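Thiamin pyrophosphokinase (Saccharomyces cerevisiae, PDB 1IG0) catalyses the transfer of pyrophosphate from ATP to thiamine, yielding thiamine diphosphate and AMP, as the only yeast enzyme able to make this cofactor. Local coordinates at residues Ser39-Leu44 and Ser185-Gly190; Pro223-Phe228 and Ile305-Ile310; Ser179-Ile184 and Ala213-Leu218. All blocks are in the same frame, centred on the assembly; numbering follows the deposited sequence.

Contact 1 of 3, residues Ser39-Leu44 and Ser185-Gly190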
loop_
_atom_site.group_PDB
_atom_site.type_symbol
_atom_site.label_atom_id
_atom_site.label_comp_id
_atom_site.label_asym_id
_atom_site.label_seq_id
_atom_site.Cartn_x
_atom_site.Cartn_y
_atom_site.Cartn_z
ATOM N N SER B 39 9.050 7.894 -23.522
ATOM C CA SER B 39 8.347 6.920 -22.700
ATOM C C SER B 39 9.271 5.845 -22.153
ATOM O O SER B 39 10.300 5.526 -22.749
ATOM C CB SER B 39 7.224 6.270 -23.509
ATOM O OG SER B 39 7.735 5.637 -24.666
ATOM N N THR B 40 8.886 5.288 -21.012
ATOM C CA THR B 40 9.677 4.250 -20.375
ATOM C C THR B 40 8.805 3.293 -19.583
ATOM O O THR B 40 7.837 3.699 -18.938
ATOM C CB THR B 40 10.721 4.849 -19.397
ATOM O OG1 THR B 40 11.609 5.716 -20.110
ATOM C CG2 THR B 40 11.529 3.741 -18.726
ATOM N N LEU B 41 9.154 2.014 -19.651
ATOM C CA LEU B 41 8.456 0.986 -18.896
ATOM C C LEU B 41 9.454 0.578 -17.821
ATOM O O LEU B 41 10.511 0.025 -18.124
ATOM C CB LEU B 41 8.124 -0.219 -19.774
ATOM C CG LEU B 41 7.531 -1.423 -19.030
ATOM C CD1 LEU B 41 6.211 -1.027 -18.371
ATOM C CD2 LEU B 41 7.326 -2.578 -20.003
ATOM N N LEU B 42 9.125 0.870 -16.570
ATOM C CA LEU B 42 10.009 0.542 -15.461
ATOM C C LEU B 42 9.538 -0.695 -14.719
ATOM O O LEU B 42 8.404 -0.753 -14.246
ATOM C CB LEU B 42 10.085 1.722 -14.491
ATOM C CG LEU B 42 10.852 1.517 -13.184
ATOM C CD1 LEU B 42 12.301 1.158 -13.481
ATOM C CD2 LEU B 42 10.769 2.790 -12.350
ATOM N N ILE B 43 10.419 -1.684 -14.620
ATOM C CA ILE B 43 10.097 -2.921 -13.923
ATOM C C ILE B 43 10.841 -2.959 -12.599
ATOM O O ILE B 43 12.071 -2.951 -12.570
ATOM C CB ILE B 43 10.500 -4.159 -14.750
ATOM C CG1 ILE B 43 9.835 -4.099 -16.126
ATOM C CG2 ILE B 43 10.076 -5.436 -14.023
ATOM C CD1 ILE B 43 10.223 -5.243 -17.049
ATOM N N LEU B 44 10.089 -2.993 -11.505
ATOM C CA LEU B 44 10.680 -3.034 -10.176
ATOM C C LEU B 44 10.800 -4.476 -9.687
ATOM O O LEU B 44 10.209 -5.388 -10.270
ATOM C CB LEU B 44 9.850 -2.182 -9.214
ATOM C CG LEU B 44 9.823 -0.711 -9.651
ATOM C CD1 LEU B 44 8.847 0.077 -8.802
ATOM C CD2 LEU B 44 11.227 -0.130 -9.552
ATOM N N SER B 185 6.730 9.761 -20.282
ATOM C CA SER B 185 5.614 8.959 -19.799
ATOM C C SER B 185 6.216 7.703 -19.178
ATOM O O SER B 185 6.780 6.862 -19.879
ATOM C CB SER B 185 4.680 8.586 -20.951
ATOM O OG SER B 185 3.552 7.876 -20.471
ATOM N N LEU B 186 6.092 7.587 -17.861
ATOM C CA LEU B 186 6.658 6.460 -17.129
ATOM C C LEU B 186 5.610 5.527 -16.522
ATOM O O LEU B 186 4.813 5.935 -15.679
ATOM C CB LEU B 186 7.574 6.997 -16.026
ATOM C CG LEU B 186 8.286 6.029 -15.082
ATOM C CD1 LEU B 186 9.255 5.152 -15.863
ATOM C CD2 LEU B 186 9.022 6.829 -14.013
ATOM N N LEU B 187 5.621 4.272 -16.961
ATOM C CA LEU B 187 4.692 3.268 -16.454
ATOM C C LEU B 187 5.518 2.271 -15.648
ATOM O O LEU B 187 6.468 1.686 -16.165
ATOM C CB LEU B 187 3.989 2.557 -17.614
ATOM C CG LEU B 187 2.840 1.613 -17.245
ATOM C CD1 LEU B 187 1.724 2.399 -16.567
ATOM C CD2 LEU B 187 2.320 0.928 -18.500
ATOM N N ALA B 188 5.157 2.077 -14.383
ATOM C CA ALA B 188 5.907 1.170 -13.520
ATOM C C ALA B 188 5.165 -0.097 -13.114
ATOM O O ALA B 188 3.975 -0.070 -12.797
ATOM C CB ALA B 188 6.373 1.916 -12.273
ATOM N N LEU B 189 5.896 -1.207 -13.119
ATOM C CA LEU B 189 5.358 -2.508 -12.742
ATOM C C LEU B 189 6.090 -3.017 -11.500
ATOM O O LEU B 189 7.303 -2.846 -11.376
ATOM C CB LEU B 189 5.548 -3.517 -13.880
ATOM C CG LEU B 189 4.817 -3.297 -15.209
ATOM C CD1 LEU B 189 5.307 -4.311 -16.239
ATOM C CD2 LEU B 189 3.315 -3.432 -15.001
ATOM N N GLY B 190 5.348 -3.629 -10.583
ATOM C CA GLY B 190 5.947 -4.184 -9.381
ATOM C C GLY B 190 6.343 -3.257 -8.242
ATOM O O GLY B 190 7.105 -3.661 -7.365
#
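Ser185 O accepts the hydrogen bond of Thr40 N at 2.9 Å, and the same oxygen is approached by the CA-H of Ser39. Ser39 OG has its own partner, Asp63 N. Next, Leu186 holds CG anti to the backbone N (chi1 179°) and lies alongside Thr40, pointing the same way. Its CD1 is 3.8 Å from Thr40 CB and equally near Leu42 CB, bridging two successive residues on that face of the sheet. Leu187 uses both backbone atoms: its N bonds Thr40 O at 3.0 Å, while its O receives Leu42 N at 2.8 Å. Such bonding of one residue to the two flanking its partner defines parallel pairing, and the strand axes diverge by just 19°. These are inner strands of the alpha-beta-alpha layering. Helix 126-139 covers the face of Thr40 and Leu42, and helix 52-61 covers that of Leu41 and Leu187; Leu64 and Val66 bond the far edge of 39-43. Ala188 offers a small methyl, with CB 4.3 Å from Leu42 CB. Leu189 N bonds Leu42 O at 2.8 Å, and its CD1 meets Leu41 CD1 at 4.0 Å on the helix 52-61 face. Leu189 O then accepts Leu44 N. At Gly190 phi turns positive (77°), and the carbonyl O comes 3.6 Å from Leu44 CB.

Contact 2 of 3, residues Pro223-Phe228 and Ile305-Ile310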
loop_
_atom_site.group_PDB
_atom_site.type_symbol
_atom_site.label_atom_id
_atom_site.label_comp_id
_atom_site.label_asym_id
_atom_site.label_seq_id
_atom_site.Cartn_x
_atom_site.Cartn_y
_atom_site.Cartn_z
ATOM N N PRO B 223 -1.983 -5.431 -10.407
ATOM C CA PRO B 223 -2.994 -6.390 -10.861
ATOM C C PRO B 223 -4.419 -5.868 -10.720
ATOM O O PRO B 223 -5.348 -6.422 -11.313
ATOM C CB PRO B 223 -2.748 -7.602 -9.963
ATOM C CG PRO B 223 -1.290 -7.501 -9.640
ATOM C CD PRO B 223 -1.120 -6.032 -9.374
ATOM N N THR B 224 -4.589 -4.796 -9.950
ATOM C CA THR B 224 -5.919 -4.239 -9.713
ATOM C C THR B 224 -6.076 -2.731 -9.892
ATOM O O THR B 224 -7.203 -2.238 -9.984
ATOM C CB THR B 224 -6.391 -4.567 -8.287
ATOM O OG1 THR B 224 -5.463 -4.017 -7.343
ATOM C CG2 THR B 224 -6.476 -6.070 -8.085
ATOM N N ASP B 225 -4.973 -1.994 -9.948
ATOM C CA ASP B 225 -5.083 -0.546 -10.066
ATOM C C ASP B 225 -4.086 0.171 -10.956
ATOM O O ASP B 225 -3.060 -0.368 -11.376
ATOM C CB ASP B 225 -4.956 0.099 -8.681
ATOM C CG ASP B 225 -5.969 -0.421 -7.690
ATOM O OD1 ASP B 225 -7.118 0.062 -7.714
ATOM O OD2 ASP B 225 -5.613 -1.313 -6.889
ATOM N N LEU B 226 -4.439 1.422 -11.219
ATOM C CA LEU B 226 -3.613 2.368 -11.941
ATOM C C LEU B 226 -3.494 3.388 -10.814
ATOM O O LEU B 226 -4.505 3.844 -10.276
ATOM C CB LEU B 226 -4.350 2.981 -13.133
ATOM C CG LEU B 226 -4.410 2.168 -14.427
ATOM C CD1 LEU B 226 -5.179 2.952 -15.481
ATOM C CD2 LEU B 226 -2.999 1.873 -14.913
ATOM N N ILE B 227 -2.271 3.715 -10.425
ATOM C CA ILE B 227 -2.067 4.656 -9.336
ATOM C C ILE B 227 -1.226 5.805 -9.846
ATOM O O ILE B 227 -0.131 5.597 -10.369
ATOM C CB ILE B 227 -1.356 3.964 -8.155
ATOM C CG1 ILE B 227 -2.132 2.704 -7.757
ATOM C CG2 ILE B 227 -1.250 4.918 -6.971
ATOM C CD1 ILE B 227 -1.405 1.815 -6.760
ATOM N N PHE B 228 -1.744 7.018 -9.701
ATOM C CA PHE B 228 -1.039 8.197 -10.178
ATOM C C PHE B 228 -1.392 9.443 -9.379
ATOM O O PHE B 228 -2.288 9.418 -8.536
ATOM C CB PHE B 228 -1.351 8.406 -11.659
ATOM C CG PHE B 228 -2.819 8.496 -11.958
ATOM C CD1 PHE B 228 -3.435 9.731 -12.120
ATOM C CD2 PHE B 228 -3.590 7.342 -12.063
ATOM C CE1 PHE B 228 -4.802 9.817 -12.383
ATOM C CE2 PHE B 228 -4.957 7.418 -12.324
ATOM C CZ PHE B 228 -5.563 8.658 -12.485
ATOM N N ILE B 305 -3.191 11.504 -4.379
ATOM C CA ILE B 305 -2.993 10.288 -5.150
ATOM C C ILE B 305 -4.356 9.704 -5.491
ATOM O O ILE B 305 -5.256 9.681 -4.654
ATOM C CB ILE B 305 -2.201 9.231 -4.354
ATOM C CG1 ILE B 305 -0.872 9.825 -3.877
ATOM C CG2 ILE B 305 -1.961 8.001 -5.221
ATOM C CD1 ILE B 305 0.031 10.319 -4.998
ATOM N N LEU B 306 -4.504 9.242 -6.726
ATOM C CA LEU B 306 -5.754 8.649 -7.168
ATOM C C LEU B 306 -5.479 7.232 -7.638
ATOM O O LEU B 306 -4.484 6.973 -8.317
ATOM C CB LEU B 306 -6.352 9.457 -8.323
ATOM C CG LEU B 306 -7.702 8.988 -8.865
ATOM C CD1 LEU B 306 -8.796 9.319 -7.868
ATOM C CD2 LEU B 306 -7.979 9.667 -10.189
ATOM N N ASN B 307 -6.345 6.309 -7.248
ATOM C CA ASN B 307 -6.196 4.937 -7.686
ATOM C C ASN B 307 -7.460 4.638 -8.471
ATOM O O ASN B 307 -8.567 4.969 -8.039
ATOM C CB ASN B 307 -6.052 3.983 -6.492
ATOM C CG ASN B 307 -7.384 3.587 -5.888
ATOM O OD1 ASN B 307 -7.958 2.554 -6.241
ATOM N ND2 ASN B 307 -7.886 4.408 -4.977
ATOM N N VAL B 308 -7.291 4.054 -9.648
ATOM C CA VAL B 308 -8.424 3.713 -10.487
ATOM C C VAL B 308 -8.389 2.218 -10.722
ATOM O O VAL B 308 -7.463 1.697 -11.345
ATOM C CB VAL B 308 -8.367 4.447 -11.844
ATOM C CG1 VAL B 308 -9.522 3.996 -12.729
ATOM C CG2 VAL B 308 -8.427 5.952 -11.621
ATOM N N GLU B 309 -9.394 1.525 -10.203
ATOM C CA GLU B 309 -9.467 0.086 -10.359
ATOM C C GLU B 309 -9.591 -0.259 -11.832
ATOM O O GLU B 309 -10.386 0.341 -12.556
ATOM C CB GLU B 309 -10.661 -0.473 -9.586
ATOM C CG GLU B 309 -10.943 -1.939 -9.856
ATOM C CD GLU B 309 -12.036 -2.489 -8.968
ATOM O OE1 GLU B 309 -13.047 -1.784 -8.767
ATOM O OE2 GLU B 309 -11.887 -3.629 -8.480
ATOM N N ILE B 310 -8.788 -1.218 -12.272
ATOM C CA ILE B 310 -8.813 -1.650 -13.659
ATOM C C ILE B 310 -9.061 -3.144 -13.757
ATOM O O ILE B 310 -8.763 -3.904 -12.833
ATOM C CB ILE B 310 -7.481 -1.345 -14.378
ATOM C CG1 ILE B 310 -6.318 -1.962 -13.597
ATOM C CG2 ILE B 310 -7.304 0.154 -14.533
ATOM C CD1 ILE B 310 -4.971 -1.826 -14.278
#
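Leu226 with Val308 and Phe228 with Leu306 form hydrogen-bonded pairs of two antiparallel strands, whose N-to-C directions differ by 163°, and Ile310 N adds a fifth backbone bond to Thr224 O. This pairing lies in the antiparallel part of the large mixed sheet, strand 225-230 standing between 304-310 and 216-221. On one face the side chains are all apolar. Phe228 carries CG between its backbone N and carbonyl carbon (chi1 55°), and its ring lies alongside Leu306, with CZ 3.5 Å from Leu306 CD2. Val308 CG2 meets the ring at its edge, 3.8 Å from Phe228 CE2, while Leu306 O stands over one face toward the rim. Farther along, Leu226 and Ile310 cross at about a right angle, Leu226 CG touching Ile310 CG2 at 3.5 Å. The other face mixes Ile227, whose CG2 meets Ile305 CG2 at 3.6 Å, with polar groups. There Asp225 OD1 comes 3.0 Å from Asn307 OD1, two acceptors that do not bond, the carboxylate and amide planes turned 76° apart. Asp225 OD2 receives Thr224 OG1 at 2.7 Å, from well above the carboxylate plane, and also Phe196 N of the second subunit. An alanine in place of Asp225 would probably leave Thr224 OG1 and that amide of the second subunit without their shared acceptor. Glu309 OE1 takes Asn250 N and makes a weak, long ion pair with Arg195 NH2 of the second subunit. One face thus packs hydrocarbon on hydrocarbon, whereas the other places Asp225, as an acceptor for Phe196 N of the second subunit, at the homodimer interface.

Contact 3 of 3, residues Ser179-Ile184 and Ala213-Leu218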
loop_
_atom_site.group_PDB
_atom_site.type_symbol
_atom_site.label_atom_id
_atom_site.label_comp_id
_atom_site.label_asym_id
_atom_site.label_seq_id
_atom_site.Cartn_x
_atom_site.Cartn_y
_atom_site.Cartn_z
ATOM N N SER B 179 11.268 23.677 -18.237
ATOM C CA SER B 179 10.132 24.062 -19.070
ATOM C C SER B 179 10.277 23.599 -20.517
ATOM O O SER B 179 9.300 23.573 -21.262
ATOM C CB SER B 179 9.942 25.581 -19.041
ATOM O OG SER B 179 11.063 26.246 -19.592
ATOM N N LYS B 180 11.492 23.227 -20.910
ATOM C CA LYS B 180 11.745 22.781 -22.276
ATOM C C LYS B 180 12.127 21.307 -22.383
ATOM O O LYS B 180 12.512 20.832 -23.453
ATOM C CB LYS B 180 12.843 23.638 -22.905
ATOM C CG LYS B 180 12.485 25.112 -23.005
ATOM C CD LYS B 180 11.253 25.328 -23.874
ATOM C CE LYS B 180 10.872 26.798 -23.932
ATOM N NZ LYS B 180 9.686 27.026 -24.800
ATOM N N VAL B 181 12.026 20.584 -21.273
ATOM C CA VAL B 181 12.359 19.165 -21.265
ATOM C C VAL B 181 11.197 18.358 -21.827
ATOM O O VAL B 181 10.049 18.556 -21.431
ATOM C CB VAL B 181 12.657 18.664 -19.834
ATOM C CG1 VAL B 181 12.866 17.151 -19.841
ATOM C CG2 VAL B 181 13.887 19.367 -19.284
ATOM N N THR B 182 11.494 17.456 -22.757
ATOM C CA THR B 182 10.455 16.622 -23.348
ATOM C C THR B 182 9.886 15.731 -22.251
ATOM O O THR B 182 10.633 15.104 -21.503
ATOM C CB THR B 182 11.017 15.731 -24.476
ATOM O OG1 THR B 182 11.531 16.560 -25.523
ATOM C CG2 THR B 182 9.926 14.832 -25.043
ATOM N N PRO B 183 8.551 15.672 -22.133
ATOM C CA PRO B 183 7.916 14.843 -21.106
ATOM C C PRO B 183 8.296 13.372 -21.223
ATOM O O PRO B 183 8.581 12.881 -22.314
ATOM C CB PRO B 183 6.427 15.066 -21.357
ATOM C CG PRO B 183 6.387 16.461 -21.904
ATOM C CD PRO B 183 7.542 16.446 -22.875
ATOM N N ILE B 184 8.297 12.676 -20.092
ATOM C CA ILE B 184 8.625 11.257 -20.067
ATOM C C ILE B 184 7.471 10.483 -19.448
ATOM O O ILE B 184 7.244 10.553 -18.238
ATOM C CB ILE B 184 9.897 10.977 -19.235
ATOM C CG1 ILE B 184 11.092 11.716 -19.839
ATOM C CG2 ILE B 184 10.175 9.477 -19.195
ATOM C CD1 ILE B 184 12.377 11.562 -19.035
ATOM N N ALA B 213 11.156 16.847 -10.575
ATOM C CA ALA B 213 11.393 16.382 -11.941
ATOM C C ALA B 213 10.036 16.304 -12.625
ATOM O O ALA B 213 9.631 15.251 -13.119
ATOM C CB ALA B 213 12.061 15.010 -11.926
ATOM N N SER B 214 9.349 17.442 -12.643
ATOM C CA SER B 214 8.010 17.559 -13.209
ATOM C C SER B 214 7.819 17.059 -14.633
ATOM O O SER B 214 6.683 16.846 -15.053
ATOM C CB SER B 214 7.530 19.009 -13.122
ATOM O OG SER B 214 8.346 19.865 -13.903
ATOM N N TYR B 215 8.899 16.875 -15.384
ATOM C CA TYR B 215 8.753 16.387 -16.752
ATOM C C TYR B 215 8.325 14.922 -16.770
ATOM O O TYR B 215 7.846 14.417 -17.787
ATOM C CB TYR B 215 10.051 16.589 -17.542
ATOM C CG TYR B 215 11.302 16.146 -16.828
ATOM C CD1 TYR B 215 11.720 14.816 -16.865
ATOM C CD2 TYR B 215 12.069 17.058 -16.101
ATOM C CE1 TYR B 215 12.869 14.405 -16.197
ATOM C CE2 TYR B 215 13.219 16.656 -15.426
ATOM C CZ TYR B 215 13.613 15.330 -15.478
ATOM O OH TYR B 215 14.741 14.925 -14.802
ATOM N N PHE B 216 8.494 14.244 -15.637
ATOM C CA PHE B 216 8.092 12.847 -15.512
ATOM C C PHE B 216 6.588 12.766 -15.289
ATOM O O PHE B 216 6.000 13.626 -14.631
ATOM C CB PHE B 216 8.765 12.174 -14.310
ATOM C CG PHE B 216 10.132 11.615 -14.591
ATOM C CD1 PHE B 216 11.268 12.226 -14.071
ATOM C CD2 PHE B 216 10.278 10.446 -15.333
ATOM C CE1 PHE B 216 12.535 11.679 -14.283
ATOM C CE2 PHE B 216 11.538 9.888 -15.553
ATOM C CZ PHE B 216 12.669 10.506 -15.025
ATOM N N LYS B 217 5.975 11.726 -15.841
ATOM C CA LYS B 217 4.549 11.480 -15.676
ATOM C C LYS B 217 4.478 10.015 -15.269
ATOM O O LYS B 217 4.364 9.123 -16.110
ATOM C CB LYS B 217 3.794 11.698 -16.987
ATOM C CG LYS B 217 4.008 13.062 -17.622
ATOM C CD LYS B 217 3.025 13.276 -18.764
ATOM C CE LYS B 217 3.077 12.123 -19.757
ATOM N NZ LYS B 217 1.923 12.148 -20.697
ATOM N N LEU B 218 4.563 9.785 -13.965
ATOM C CA LEU B 218 4.561 8.440 -13.410
ATOM C C LEU B 218 3.196 7.851 -13.079
ATOM O O LEU B 218 2.318 8.524 -12.538
ATOM C CB LEU B 218 5.439 8.408 -12.155
ATOM C CG LEU B 218 5.420 7.145 -11.288
ATOM C CD1 LEU B 218 5.951 5.952 -12.070
ATOM C CD2 LEU B 218 6.263 7.381 -10.043
#
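Val181 places CG1 over one face of the Tyr215 ring, 4.0 Å from the ring centroid and 28° off its normal, a CH-pi contact. The methyl sits toward the attached end of the ring, since Val181 CG1 is 3.5 Å from Tyr215 CG. The opposite face is met near its centre by Ala213 O, which also accepts Phe216 N and so closes the type I turn Ala213-Phe216. Tyr215 chi1 (47°) sets CG, the ring atom nearest Val181 CG1, between the backbone N and carbonyl carbon. Pro183 brings its CA to 3.3 Å from Tyr215 O. That oxygen is claimed more strongly by Ile184 N at 2.9 Å. Ile184 O in turn receives Lys217 N at 3.0 Å, making one parallel bridge centred on Phe216. The isoleucine runs alongside both aromatic residues: its CD1 lies over a face of the Phe216 ring and 4.0 Å from Tyr215 CD1, while Ile184 CG2 is 3.9 Å from Phe216 CE2. This bridge opens the pairing of strands 184-189 and 216-221, which helix 196-212 connects as a beta-alpha-beta crossover. Phe216 touches both Ile134 of helix 126-139 and Leu209 of helix 196-212. Tyr215 OH bonds Ser135 OG on helix 126-139, and Lys217 NZ forms a salt bridge with Glu37 just ahead of strand 38-43.

Overall arrangement
All three contacts belong to one large mixed sheet. Contact 1 lies deepest, its centre about 6 Å from the centre of the chain, in the parallel part between helical layers. Contact 3 uses the start of the same strand 184-189 and pairs it with the next strand across; the two touch through Leu186 N and Lys217 O, a probable hydrogen bond. It is only partly buried, relying on aromatic packing and two backbone bonds. Contact 2, also buried, follows in the antiparallel part and meets contact 3 at Phe228 CB and Leu218 O, without touching contact 1. It sets acidic and amide side chains on one face and alone reaches the second subunit, whereas the side chains of contact 1 are mostly aliphatic, over five backbone bonds.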